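Local coordinates for protein regulator of polyketide synthase expression (Bifidobacterium adolescentis, PDB 3ONQ) that probably acts as a transcriptional regulator of polyketide synthase genes, binding DNA through a C-terminal helix-turn-helix domain of the PucR type, at residues L48-D53 / L98-G103. Numbering follows the deposited sequence.
Sequences LGWQGD and LACQMG
W50 and C100 meet where the benzo end of the indole reaches the strand, its rim toward the backbone and one face under CB of C100: that CB stands 3.8 Å from the centroid of the six-membered ring, 25° off the ring normal, which defines a CH-pi contact over one face. The offset is toward the rim, since the same CB lies 3.4 Å from CZ3 of W50. The sulfur adds a looser sulfur-aromatic contact; SG of C100 is 4.8 Å from that centroid and oblique to it. With chi1 at 178° the sulfur is anti to the backbone N, and CB rather than SG is the nearer atom.

The leading ring atom, CH2 of W50, also reaches the main chain, 3.3 Å from N of C100. The carbonyl O of L98 approaches in the ring plane, at the edge, 3.5 Å from CH2 of W50. Beside it the L98 branch tip CD2 touches CH2 of W50 at 3.9 Å, an ordinary apolar approach. Just 168 Å² is buried between the segments, and the ring makes every contact from its side.

The loose side contrasts with this: Q51 is poorly ordered, while D53 and G103 are exposed. Separately, Q51 packs on G92 of a second subunit. G49, with positive phi, ends helix 39-48 in a Schellman motif, and the indole follows directly after this turn.

H85 and F54 bring further rings to W50, the latter edge-to-face. L98 extends to L32 of helix 21-33 and to A136, A139 and L140 of helix 132-149. The contact thus joins the loop between helix 39-48 and strand 55-61 to strand 94-100, and both W50 and L98 touch C56 of the adjoining antiparallel strand.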
ATOM      1  N   LEU B  48      18.826  10.060  10.587  1.00 36.24           N
ATOM      2  CA  LEU B  48      18.698  10.327  12.013  1.00 32.22           C
ATOM      3  C   LEU B  48      19.243   9.188  12.872  1.00 38.43           C
ATOM      4  O   LEU B  48      19.486   9.374  14.063  1.00 43.02           O
ATOM      5  CB  LEU B  48      17.232  10.584  12.377  1.00 33.94           C
ATOM      6  CG  LEU B  48      16.685  11.961  11.987  1.00 31.70           C
ATOM      7  CD1 LEU B  48      15.194  12.041  12.287  1.00 31.03           C
ATOM      8  CD2 LEU B  48      17.446  13.054  12.733  1.00 29.75           C
ATOM      9  N   GLY B  49      19.410   8.008  12.282  1.00 37.29           N
ATOM     10  CA  GLY B  49      20.009   6.892  12.996  1.00 41.29           C
ATOM     11  C   GLY B  49      19.068   5.723  13.244  1.00 42.98           C
ATOM     12  O   GLY B  49      19.437   4.734  13.871  1.00 41.67           O
ATOM     13  N   TRP B  50      17.845   5.824  12.753  1.00 32.75           N
ATOM     14  CA  TRP B  50      16.914   4.722  12.904  1.00 36.16           C
ATOM     15  C   TRP B  50      17.141   3.664  11.833  1.00 43.42           C
ATOM     16  O   TRP B  50      16.575   3.732  10.732  1.00 48.32           O
ATOM     17  CB  TRP B  50      15.487   5.223  12.836  1.00 24.48           C
ATOM     18  CG  TRP B  50      15.140   6.202  13.883  1.00 33.52           C
ATOM     19  CD1 TRP B  50      15.666   7.450  14.058  1.00 28.64           C
ATOM     20  CD2 TRP B  50      14.134   6.044  14.890  1.00 27.55           C
ATOM     21  NE1 TRP B  50      15.070   8.068  15.129  1.00 31.87           N
ATOM     22  CE2 TRP B  50      14.118   7.226  15.654  1.00 27.88           C
ATOM     23  CE3 TRP B  50      13.245   5.016  15.214  1.00 29.73           C
ATOM     24  CZ2 TRP B  50      13.245   7.416  16.722  1.00 30.73           C
ATOM     25  CZ3 TRP B  50      12.375   5.202  16.292  1.00 31.41           C
ATOM     26  CH2 TRP B  50      12.390   6.388  17.031  1.00 30.05           C
ATOM     27  N   GLN B  51      17.948   2.672  12.175  1.00 47.27           N
ATOM     28  CA  GLN B  51      18.361   1.648  11.225  1.00 55.26           C
ATOM     29  C   GLN B  51      17.366   0.498  11.079  1.00 51.61           C
ATOM     30  O   GLN B  51      16.848  -0.034  12.064  1.00 49.77           O
ATOM     31  CB  GLN B  51      19.728   1.087  11.624  1.00 64.27           C
ATOM     32  CG  GLN B  51      20.344   0.167  10.585  1.00 74.87           C
ATOM     33  CD  GLN B  51      21.198  -0.922  11.210  1.00 83.86           C
ATOM     34  OE1 GLN B  51      21.162  -1.125  12.425  1.00 88.59           O
ATOM     35  NE2 GLN B  51      21.968  -1.631  10.383  1.00 80.40           N
ATOM     36  N   GLY B  52      17.110   0.121   9.832  1.00 46.93           N
ATOM     37  CA  GLY B  52      16.426  -1.123   9.523  1.00 44.67           C
ATOM     38  C   GLY B  52      15.029  -1.238  10.083  1.00 52.47           C
ATOM     39  O   GLY B  52      14.292  -0.257  10.141  1.00 56.24           O
ATOM     40  N   ASP B  53      14.660  -2.443  10.501  1.00 45.53           N
ATOM     41  CA  ASP B  53      13.280  -2.714  10.877  1.00 50.65           C
ATOM     42  C   ASP B  53      13.057  -2.537  12.380  1.00 39.73           C
ATOM     43  O   ASP B  53      12.811  -3.500  13.102  1.00 37.75           O
ATOM     44  CB  ASP B  53      12.874  -4.120  10.434  1.00 57.29           C
ATOM     45  CG  ASP B  53      11.386  -4.354  10.566  1.00 67.99           C
ATOM     46  OD1 ASP B  53      10.638  -3.354  10.672  1.00 69.44           O
ATOM     47  OD2 ASP B  53      10.961  -5.529  10.560  1.00 73.48           O
ATOM     48  N   LEU B  98       8.372  10.048  19.764  1.00 23.67           N
ATOM     49  CA  LEU B  98       8.474   8.716  19.210  1.00 26.19           C
ATOM     50  C   LEU B  98       9.814   8.135  19.643  1.00 29.82           C
ATOM     51  O   LEU B  98      10.865   8.606  19.212  1.00 26.84           O
ATOM     52  CB  LEU B  98       8.427   8.789  17.690  1.00 23.38           C
ATOM     53  CG  LEU B  98       8.610   7.457  16.962  1.00 29.50           C
ATOM     54  CD1 LEU B  98       7.321   6.645  17.022  1.00 23.69           C
ATOM     55  CD2 LEU B  98       9.027   7.709  15.524  1.00 34.17           C
ATOM     56  N   ALA B  99       9.780   7.114  20.495  1.00 22.64           N
ATOM     57  CA  ALA B  99      11.016   6.512  20.995  1.00 25.70           C
ATOM     58  C   ALA B  99      11.361   5.230  20.252  1.00 30.25           C
ATOM     59  O   ALA B  99      10.487   4.417  19.928  1.00 30.27           O
ATOM     60  CB  ALA B  99      10.916   6.239  22.496  1.00 25.64           C
ATOM     61  N   CYS B 100      12.643   5.041  19.989  1.00 24.27           N
ATOM     62  CA  CYS B 100      13.083   3.784  19.419  1.00 24.92           C
ATOM     63  C   CYS B 100      13.154   2.758  20.546  1.00 28.30           C
ATOM     64  O   CYS B 100      13.745   3.012  21.598  1.00 29.59           O
ATOM     65  CB  CYS B 100      14.451   3.930  18.736  1.00 27.89           C
ATOM     66  SG  CYS B 100      15.045   2.360  18.074  1.00 38.27           S
ATOM     67  N   GLN B 101      12.529   1.609  20.351  1.00 29.70           N
ATOM     68  CA  GLN B 101      12.536   0.621  21.414  1.00 32.60           C
ATOM     69  C   GLN B 101      13.792  -0.225  21.324  1.00 37.24           C
ATOM     70  O   GLN B 101      13.925  -1.071  20.446  1.00 46.53           O
ATOM     71  CB  GLN B 101      11.290  -0.257  21.395  1.00 35.92           C
ATOM     72  CG  GLN B 101      11.387  -1.402  22.403  1.00 40.51           C
ATOM     73  CD  GLN B 101      10.157  -2.268  22.428  1.00 41.22           C
ATOM     74  OE1 GLN B 101       9.148  -1.918  23.044  1.00 43.12           O
ATOM     75  NE2 GLN B 101      10.229  -3.415  21.762  1.00 36.25           N
HETATM   76  N   MSE B 102      14.715   0.038  22.238  1.00 38.35           N
HETATM   77  CA  MSE B 102      15.992  -0.653  22.296  1.00 40.59           C
HETATM   78  C   MSE B 102      16.517  -0.513  23.720  1.00 41.76           C
HETATM   79  O   MSE B 102      16.079   0.380  24.454  1.00 38.08           O
HETATM   80  CB  MSE B 102      16.979  -0.006  21.327  1.00 32.89           C
HETATM   81  CG  MSE B 102      17.172   1.475  21.595  1.00 40.39           C
HETATM   82 SE   MSE B 102      18.421   2.388  20.394  0.69 46.70          SE
HETATM   83  CE  MSE B 102      20.096   1.623  21.051  1.00 57.54           C
ATOM     84  N   GLY B 103      17.459  -1.377  24.100  1.00 39.44           N
ATOM     85  CA  GLY B 103      18.002  -1.362  25.446  1.00 37.27           C
ATOM     86  C   GLY B 103      16.863  -1.528  26.432  1.00 35.97           C
ATOM     87  O   GLY B 103      16.036  -2.429  26.275  1.00 31.85           O
TER